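Long-range contacts in protein (atp-binding domain of protein MJ0577) (Methanocaldococcus jannaschii, PDB 1MJH), which binds ATP together with one manganese ion in each subunit of its homodimer, as a member of the universal stress protein family: residues V25-K29 with E91-F97; H109-V113 with N145-S150; I123-H129 with P153-R159. One frame throughout, in Å; residues are numbered along the deposited sequence.

Contact 1 (V25-K29 with E91-F97)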
# COMPACT_ATOMS: atom_id res chain seq x y z
N VAL B 25 -6.58 -8.95 -3.28
CA VAL B 25 -5.73 -10.10 -3.63
C VAL B 25 -6.24 -10.80 -4.88
O VAL B 25 -5.47 -11.18 -5.78
CB VAL B 25 -5.69 -11.10 -2.46
CG1 VAL B 25 -4.84 -12.35 -2.81
CG2 VAL B 25 -5.08 -10.41 -1.23
N LYS B 26 -7.55 -11.01 -4.93
CA LYS B 26 -8.17 -11.64 -6.12
C LYS B 26 -7.95 -10.82 -7.36
O LYS B 26 -7.69 -11.36 -8.46
CB LYS B 26 -9.67 -11.91 -5.85
CG LYS B 26 -9.82 -12.97 -4.72
CD LYS B 26 -11.28 -13.13 -4.27
CE LYS B 26 -12.23 -13.53 -5.38
NZ LYS B 26 -13.66 -13.60 -4.89
N ALA B 27 -7.98 -9.47 -7.27
CA ALA B 27 -7.74 -8.64 -8.43
C ALA B 27 -6.35 -8.70 -9.00
O ALA B 27 -6.12 -8.31 -10.17
CB ALA B 27 -8.19 -7.19 -8.12
N PHE B 28 -5.37 -9.14 -8.20
CA PHE B 28 -4.00 -9.27 -8.70
C PHE B 28 -3.85 -10.50 -9.59
O PHE B 28 -2.77 -10.67 -10.12
CB PHE B 28 -3.02 -9.32 -7.53
CG PHE B 28 -2.49 -7.99 -7.11
CD1 PHE B 28 -3.33 -7.01 -6.62
CD2 PHE B 28 -1.14 -7.67 -7.23
CE1 PHE B 28 -2.86 -5.77 -6.24
CE2 PHE B 28 -0.67 -6.43 -6.86
CZ PHE B 28 -1.52 -5.47 -6.37
N LYS B 29 -4.84 -11.39 -9.67
CA LYS B 29 -4.70 -12.56 -10.55
C LYS B 29 -4.64 -12.18 -12.03
O LYS B 29 -5.49 -11.39 -12.44
CB LYS B 29 -5.94 -13.48 -10.40
CG LYS B 29 -5.72 -14.89 -10.97
CD LYS B 29 -4.52 -15.53 -10.29
CE LYS B 29 -4.07 -16.85 -10.89
NZ LYS B 29 -3.43 -16.69 -12.22
N GLU B 91 -11.35 -20.22 -1.73
CA GLU B 91 -11.77 -19.11 -2.62
C GLU B 91 -10.60 -18.75 -3.53
O GLU B 91 -10.71 -18.46 -4.71
CB GLU B 91 -12.22 -17.91 -1.76
CG GLU B 91 -12.88 -16.79 -2.60
CD GLU B 91 -13.34 -15.59 -1.78
OE1 GLU B 91 -13.51 -15.75 -0.56
OE2 GLU B 91 -13.58 -14.51 -2.38
N LEU B 92 -9.39 -18.66 -2.93
CA LEU B 92 -8.22 -18.25 -3.73
C LEU B 92 -7.78 -19.30 -4.76
O LEU B 92 -7.37 -18.98 -5.86
CB LEU B 92 -7.04 -17.98 -2.77
CG LEU B 92 -7.26 -16.72 -1.90
CD1 LEU B 92 -6.13 -16.65 -0.86
CD2 LEU B 92 -7.28 -15.49 -2.78
N GLU B 93 -7.89 -20.57 -4.39
CA GLU B 93 -7.55 -21.67 -5.31
C GLU B 93 -8.49 -21.69 -6.49
O GLU B 93 -8.05 -21.93 -7.61
CB GLU B 93 -7.58 -23.02 -4.56
CG GLU B 93 -6.35 -23.15 -3.67
CD GLU B 93 -6.31 -24.43 -2.85
OE1 GLU B 93 -7.40 -25.04 -2.69
OE2 GLU B 93 -5.25 -24.84 -2.35
N ASP B 94 -9.76 -21.35 -6.24
CA ASP B 94 -10.76 -21.28 -7.29
C ASP B 94 -10.48 -20.23 -8.34
O ASP B 94 -10.73 -20.43 -9.53
CB ASP B 94 -12.17 -21.10 -6.68
CG ASP B 94 -13.16 -20.88 -7.82
OD1 ASP B 94 -13.42 -21.88 -8.55
OD2 ASP B 94 -13.62 -19.74 -8.04
N VAL B 95 -9.76 -19.16 -7.97
CA VAL B 95 -9.37 -18.18 -8.98
C VAL B 95 -8.04 -18.51 -9.64
O VAL B 95 -7.70 -17.84 -10.62
CB VAL B 95 -9.47 -16.74 -8.46
CG1 VAL B 95 -10.91 -16.52 -8.02
CG2 VAL B 95 -8.54 -16.46 -7.31
N GLY B 96 -7.37 -19.56 -9.20
CA GLY B 96 -6.19 -20.01 -9.94
C GLY B 96 -4.92 -19.88 -9.12
O GLY B 96 -3.87 -20.29 -9.60
N PHE B 97 -4.97 -19.33 -7.91
CA PHE B 97 -3.72 -19.21 -7.16
C PHE B 97 -3.28 -20.55 -6.57
O PHE B 97 -4.08 -21.35 -6.10
CB PHE B 97 -3.84 -18.26 -5.95
CG PHE B 97 -3.96 -16.79 -6.23
CD1 PHE B 97 -2.89 -16.06 -6.64
CD2 PHE B 97 -5.18 -16.16 -6.01
CE1 PHE B 97 -2.95 -14.68 -6.87
CE2 PHE B 97 -5.28 -14.79 -6.25
CZ PHE B 97 -4.18 -14.07 -6.66
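Lys29 lays its aliphatic chain across one face of the Phe97 ring, a CH-pi contact in which CD of Lys29 stands 3.9 Å from the centroid of the Phe97 ring and only 11° off its normal. A lysine suits this margin: its methylenes cover the aromatic surface while the ammonium reaches on to a salt bridge with Glu34 and a hydrogen bond to the carbonyl of Lys32. The edge of the same ring meets the last turn of helix 16-27, with Val25 O 3.3 Å from Phe97 CZ. Beside it, Val25 CG1 packs 4.0 Å from Leu92 CD2, two branched side chains filling the inner part of the interface. Farther out, where solvent begins, Lys26 NZ forms a salt bridge of 2.7 Å with Glu91 OE2, and its methylene chain skirts Leu92 and Val95.

Gly96 ends the second helix in a Schellman motif, with Phe97 N bonded to Leu92 O (3.2 Å) and Gly96 N to Glu93 O (2.9 Å). At phi 116° a CB on Gly96 would be jammed against the carbonyl O of Val95, which calls for glycine, and it would also crowd Lys29 CE. The turn delivers Phe97 to the interface.

Helices 16-27 and 66-95 thus meet at their C-terminal ends over one face of the parallel sheet, where Val25, Leu92 and Phe97 all rest on Val36 of strand 35-43 and Phe97 also reaches Ile8 of strand 7-11.

Contact 2 (H109-V113 with N145-S150)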
# COMPACT_ATOMS: atom_id res chain seq x y z
N HIS B 109 2.60 -8.16 14.09
CA HIS B 109 3.37 -7.35 13.14
C HIS B 109 4.77 -7.92 12.89
O HIS B 109 5.24 -7.93 11.76
CB HIS B 109 3.46 -5.88 13.55
CG HIS B 109 4.41 -5.57 14.68
ND1 HIS B 109 4.00 -5.52 15.99
CD2 HIS B 109 5.74 -5.28 14.67
CE1 HIS B 109 5.04 -5.21 16.78
NE2 HIS B 109 6.06 -5.08 16.00
N GLU B 110 5.33 -8.54 13.92
CA GLU B 110 6.67 -9.15 13.74
C GLU B 110 6.66 -10.36 12.85
O GLU B 110 7.53 -10.51 12.00
CB GLU B 110 7.25 -9.50 15.13
CG GLU B 110 7.48 -8.27 16.00
CD GLU B 110 8.30 -8.48 17.25
OE1 GLU B 110 8.54 -9.63 17.67
OE2 GLU B 110 8.74 -7.48 17.87
N GLU B 111 5.63 -11.23 12.97
CA GLU B 111 5.55 -12.38 12.12
C GLU B 111 5.25 -12.03 10.68
O GLU B 111 5.73 -12.70 9.74
CB GLU B 111 4.50 -13.40 12.64
CG GLU B 111 4.87 -13.96 14.01
CD GLU B 111 5.98 -14.99 13.86
OE1 GLU B 111 6.25 -15.53 12.78
OE2 GLU B 111 6.59 -15.22 14.93
N ILE B 112 4.41 -10.99 10.45
CA ILE B 112 4.14 -10.62 9.05
C ILE B 112 5.41 -10.16 8.37
O ILE B 112 5.71 -10.54 7.25
CB ILE B 112 3.05 -9.53 9.02
CG1 ILE B 112 1.75 -10.13 9.57
CG2 ILE B 112 2.86 -8.95 7.60
CD1 ILE B 112 0.67 -9.03 9.86
N VAL B 113 6.20 -9.32 9.11
CA VAL B 113 7.45 -8.83 8.52
C VAL B 113 8.43 -9.98 8.27
O VAL B 113 9.04 -10.04 7.21
CB VAL B 113 8.07 -7.79 9.47
CG1 VAL B 113 9.48 -7.38 9.02
CG2 VAL B 113 7.18 -6.52 9.46
N ASN B 145 2.97 -0.73 11.83
CA ASN B 145 4.30 -1.37 12.05
C ASN B 145 4.81 -2.12 10.84
O ASN B 145 6.03 -2.14 10.60
CB ASN B 145 4.15 -2.39 13.19
CG ASN B 145 4.33 -1.84 14.56
OD1 ASN B 145 5.36 -1.24 14.92
ND2 ASN B 145 3.33 -2.04 15.44
N VAL B 146 3.94 -2.82 10.09
CA VAL B 146 4.45 -3.51 8.90
C VAL B 146 4.95 -2.54 7.85
O VAL B 146 6.01 -2.78 7.22
CB VAL B 146 3.34 -4.42 8.29
CG1 VAL B 146 3.76 -4.90 6.90
CG2 VAL B 146 3.08 -5.53 9.32
N ILE B 147 4.26 -1.40 7.63
CA ILE B 147 4.79 -0.48 6.62
C ILE B 147 6.17 0.06 7.06
O ILE B 147 7.05 0.25 6.21
CB ILE B 147 3.80 0.70 6.44
CG1 ILE B 147 2.53 0.18 5.72
CG2 ILE B 147 4.44 1.84 5.69
CD1 ILE B 147 1.44 1.27 5.89
N LYS B 148 6.30 0.43 8.31
CA LYS B 148 7.54 1.03 8.83
C LYS B 148 8.66 -0.00 8.96
O LYS B 148 9.80 0.42 8.88
CB LYS B 148 7.30 1.62 10.23
CG LYS B 148 6.39 2.87 10.10
CD LYS B 148 6.17 3.59 11.40
CE LYS B 148 5.56 4.97 11.14
NZ LYS B 148 5.26 5.53 12.53
N LYS B 149 8.30 -1.27 9.16
CA LYS B 149 9.45 -2.20 9.43
C LYS B 149 9.76 -3.06 8.24
O LYS B 149 10.87 -3.64 8.23
CB LYS B 149 9.12 -2.99 10.69
CG LYS B 149 9.22 -2.19 12.00
CD LYS B 149 8.65 -2.97 13.18
CE LYS B 149 8.45 -2.11 14.42
NZ LYS B 149 8.19 -2.96 15.61
N SER B 150 8.83 -3.44 7.37
CA SER B 150 9.13 -4.22 6.20
C SER B 150 9.69 -3.41 5.06
O SER B 150 9.26 -2.26 4.80
CB SER B 150 7.84 -4.93 5.74
OG SER B 150 8.09 -5.74 4.59
O HOH W 1 9.44 -7.92 5.35
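Two helices cross at -45° here, their axes approaching to 9.4 Å, and the rotamers decide how they fit. His109 takes the p rotamer (chi1 76°), which mid-helix would strain against the preceding turn but which is tolerable in this first turn. Its ring is thereby laid beside Asn145: His109 CG is 3.5 Å from Asn145 CB, and the Asn145 amide nitrogen sits over one face of the imidazole. Lys149, its chain almost fully extended, runs along the outside until NZ comes 3.0 Å from His109 NE2.

Deeper in, Val113 and Val146 both adopt t, the rotamer that a helix favours for valine, and their CG2 atoms meet at 4.2 Å. Ile112, m then t, brings CG2 to 3.8 Å from Val146 CG2. Such beta-branched residues have few conformations to lose on packing and make a compact apolar seam. Val113 CG2 also reaches Ser150 CB at 4.1 Å. Ser150, just past the end of its helix, shares a water with the other segment: the water donates to Val113 O (2.8 Å) and lies 2.7 Å from Ser150 OG, which is also hydrogen-bonded to Lys152 N.

Helices 108-118 and 141-149 lie side by side on one face of the sheet, Val146 covering Ile124, Met126 and Val154 and Ile112 covering Leu9 and Pro11 while touching the ATP; Ile147 packs on Leu139 of the second subunit.

Contact 3 (I123-H129 with P153-R159). With ATP (adenosine-5'-triphosphate), chain F.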
# COMPACT_ATOMS: atom_id res chain seq x y z
N ILE B 123 4.83 -8.44 -2.61
CA ILE B 123 3.92 -7.38 -2.12
C ILE B 123 3.18 -7.96 -0.94
O ILE B 123 2.98 -9.19 -0.88
CB ILE B 123 2.97 -6.96 -3.24
CG1 ILE B 123 2.03 -5.84 -2.72
CG2 ILE B 123 2.12 -8.13 -3.79
CD1 ILE B 123 1.24 -5.21 -3.88
N ILE B 124 2.81 -7.13 0.01
CA ILE B 124 1.94 -7.50 1.11
C ILE B 124 0.61 -6.78 0.88
O ILE B 124 0.66 -5.57 0.66
CB ILE B 124 2.51 -7.00 2.45
CG1 ILE B 124 3.97 -7.61 2.60
CG2 ILE B 124 1.64 -7.59 3.54
CD1 ILE B 124 4.59 -7.16 3.89
N ILE B 125 -0.51 -7.49 0.87
CA ILE B 125 -1.83 -6.81 0.66
C ILE B 125 -2.62 -6.97 1.98
O ILE B 125 -2.87 -8.10 2.42
CB ILE B 125 -2.56 -7.46 -0.52
CG1 ILE B 125 -1.81 -7.18 -1.84
CG2 ILE B 125 -3.97 -6.83 -0.62
CD1 ILE B 125 -2.48 -7.79 -3.07
N MET B 126 -2.99 -5.88 2.65
CA MET B 126 -3.58 -6.00 4.02
C MET B 126 -4.61 -4.91 4.23
O MET B 126 -4.59 -3.92 3.49
CB MET B 126 -2.46 -6.05 5.12
CG MET B 126 -1.71 -4.68 5.25
SD MET B 126 -0.06 -4.82 6.19
CE MET B 126 -0.75 -5.50 7.71
N GLY B 127 -5.43 -5.07 5.30
CA GLY B 127 -6.38 -3.97 5.56
C GLY B 127 -5.71 -2.84 6.31
O GLY B 127 -4.64 -2.98 6.92
N SER B 128 -6.38 -1.66 6.29
CA SER B 128 -5.92 -0.54 7.12
C SER B 128 -6.27 -0.74 8.59
O SER B 128 -5.62 -0.17 9.49
CB SER B 128 -6.57 0.76 6.65
OG SER B 128 -7.99 0.68 6.80
N HIS B 129 -7.33 -1.51 8.87
CA HIS B 129 -7.84 -1.75 10.22
C HIS B 129 -8.25 -3.22 10.32
O HIS B 129 -8.11 -3.96 9.36
CB HIS B 129 -9.10 -0.88 10.52
CG HIS B 129 -8.83 0.60 10.50
ND1 HIS B 129 -8.59 1.37 9.38
CD2 HIS B 129 -8.76 1.47 11.56
CE1 HIS B 129 -8.37 2.62 9.74
NE2 HIS B 129 -8.47 2.72 11.09
N PRO B 153 6.73 -3.79 -0.67
CA PRO B 153 5.61 -2.91 -1.03
C PRO B 153 4.37 -3.37 -0.25
O PRO B 153 4.17 -4.60 -0.08
CB PRO B 153 5.40 -3.13 -2.53
CG PRO B 153 6.69 -3.77 -3.03
CD PRO B 153 7.18 -4.52 -1.85
N VAL B 154 3.64 -2.40 0.32
CA VAL B 154 2.41 -2.75 1.06
C VAL B 154 1.19 -2.05 0.45
O VAL B 154 1.18 -0.81 0.37
CB VAL B 154 2.54 -2.27 2.51
CG1 VAL B 154 1.26 -2.66 3.31
CG2 VAL B 154 3.71 -2.96 3.25
N LEU B 155 0.26 -2.86 0.00
CA LEU B 155 -1.05 -2.31 -0.47
C LEU B 155 -1.95 -2.23 0.76
O LEU B 155 -2.33 -3.27 1.28
CB LEU B 155 -1.63 -3.17 -1.59
CG LEU B 155 -3.07 -2.75 -2.04
CD1 LEU B 155 -3.08 -1.30 -2.49
CD2 LEU B 155 -3.53 -3.64 -3.22
N VAL B 156 -2.34 -1.04 1.18
CA VAL B 156 -3.20 -0.82 2.31
C VAL B 156 -4.64 -0.57 1.82
O VAL B 156 -4.87 0.37 1.09
CB VAL B 156 -2.78 0.43 3.11
CG1 VAL B 156 -3.72 0.56 4.32
CG2 VAL B 156 -1.31 0.38 3.58
N VAL B 157 -5.53 -1.51 2.13
CA VAL B 157 -6.91 -1.42 1.67
C VAL B 157 -7.74 -0.82 2.81
O VAL B 157 -7.72 -1.38 3.92
CB VAL B 157 -7.44 -2.82 1.35
CG1 VAL B 157 -8.91 -2.79 0.88
CG2 VAL B 157 -6.64 -3.46 0.19
N LYS B 158 -8.46 0.26 2.54
CA LYS B 158 -9.09 0.95 3.69
C LYS B 158 -10.38 0.30 4.13
O LYS B 158 -11.10 -0.39 3.41
CB LYS B 158 -9.45 2.42 3.31
CG LYS B 158 -8.23 3.21 2.79
CD LYS B 158 -7.14 3.35 3.79
CE LYS B 158 -7.46 3.82 5.22
NZ LYS B 158 -7.96 5.27 5.20
N ARG B 159 -10.70 0.58 5.40
CA ARG B 159 -11.95 0.05 5.99
C ARG B 159 -13.17 0.70 5.33
O ARG B 159 -13.05 1.66 4.61
CB ARG B 159 -11.95 0.41 7.49
CG ARG B 159 -11.88 1.93 7.72
CD ARG B 159 -11.92 2.25 9.23
NE ARG B 159 -11.74 3.70 9.46
CZ ARG B 159 -11.59 4.20 10.70
NH1 ARG B 159 -11.54 3.42 11.77
NH2 ARG B 159 -11.42 5.50 10.89
PG ATP F . -5.20 -2.54 16.63
O1G ATP F . -4.00 -1.65 16.56
O2G ATP F . -4.77 -3.90 16.56
O3G ATP F . -6.03 -2.29 17.81
PB ATP F . -6.97 -2.82 14.28
O1B ATP F . -8.12 -1.98 13.94
O2B ATP F . -7.40 -4.13 14.76
O3B ATP F . -6.06 -2.07 15.32
PA ATP F . -4.80 -3.93 12.56
O1A ATP F . -3.64 -3.08 12.42
O2A ATP F . -4.70 -5.04 13.45
O3A ATP F . -6.06 -2.96 12.98
O5' ATP F . -5.40 -4.56 11.25
C5' ATP F . -4.79 -4.16 9.99
C4' ATP F . -4.58 -5.39 9.13
O4' ATP F . -3.48 -6.17 9.74
C3' ATP F . -5.72 -6.39 9.05
O3' ATP F . -6.74 -6.01 8.12
C2' ATP F . -4.95 -7.66 8.63
O2' ATP F . -4.66 -7.60 7.22
C1' ATP F . -3.66 -7.52 9.49
N9 ATP F . -3.70 -8.26 10.74
C8 ATP F . -4.02 -7.84 11.98
N7 ATP F . -3.87 -8.75 12.92
C5 ATP F . -3.50 -9.83 12.26
C6 ATP F . -3.20 -11.10 12.72
N6 ATP F . -3.31 -11.40 14.02
N1 ATP F . -2.83 -12.00 11.82
C2 ATP F . -2.70 -11.67 10.49
N3 ATP F . -2.96 -10.47 9.95
C4 ATP F . -3.37 -9.63 10.92
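The guanidinium of Arg159 lies flat on the His129 imidazole, centres 3.9 Å apart and planes at 12°, just beyond the paired strands. Arginine can stack this way and still use its nitrogens: NH1 and NH2 are hydrogen-bonded to Asn133 OD1 and to the carbonyls of Leu134 and Lys135. Ser128 supports the histidine, its OG 2.7 Å from His129 ND1 in a hydrogen bond and receiving a weak one from Arg159 N (3.1 Å).

The strands themselves pair in parallel register. Met126 shows the pattern: its N donates to Leu155 O (3.0 Å) and its O accepts from Val157 N (2.9 Å). Beta-branched isoleucine and valine, well suited to strands, make up most of both faces; Ile125 meets Leu155 on one and Ile124 meets Val154 on the other. At Gly127 a side chain would collide with ATP O3'; instead Gly127 N donates to ATP O2' (3.3 Å), while O3' of the ATP donates to His129 O (2.8 Å).

Together the strands complete a beta-alpha-beta crossover through helix 141-149. Strand 123-127 also pairs with strand 7-11 and packs on helix 16-27 through Ile125, while strand 154-157 pairs antiparallel with a strand of the second subunit, carrying the sheet across the dimer.

How the contacts relate
From the N terminus, contact 1 closes first, bringing the end of helix 66-95 back against the end of helix 16-27 after a long excursion that includes strand 35-43. Contacts 2 and 3 follow and cross: the chain passes through 109-113, 123-129, 145-150 and 153-159, so each loop holds one segment of the other, interlocking helix 108-118 with the closing beta-alpha-beta unit. Contacts 1 and 2 lie on opposite faces of the sheet, their centres about 24 Å apart, with contact 3 as the sheet layer touching both. Phe28 CZ packs 3.7 Å from Ile123 CD1 on one face, and Ile147 CD1 3.7 Å from Val156 CG2 on the other.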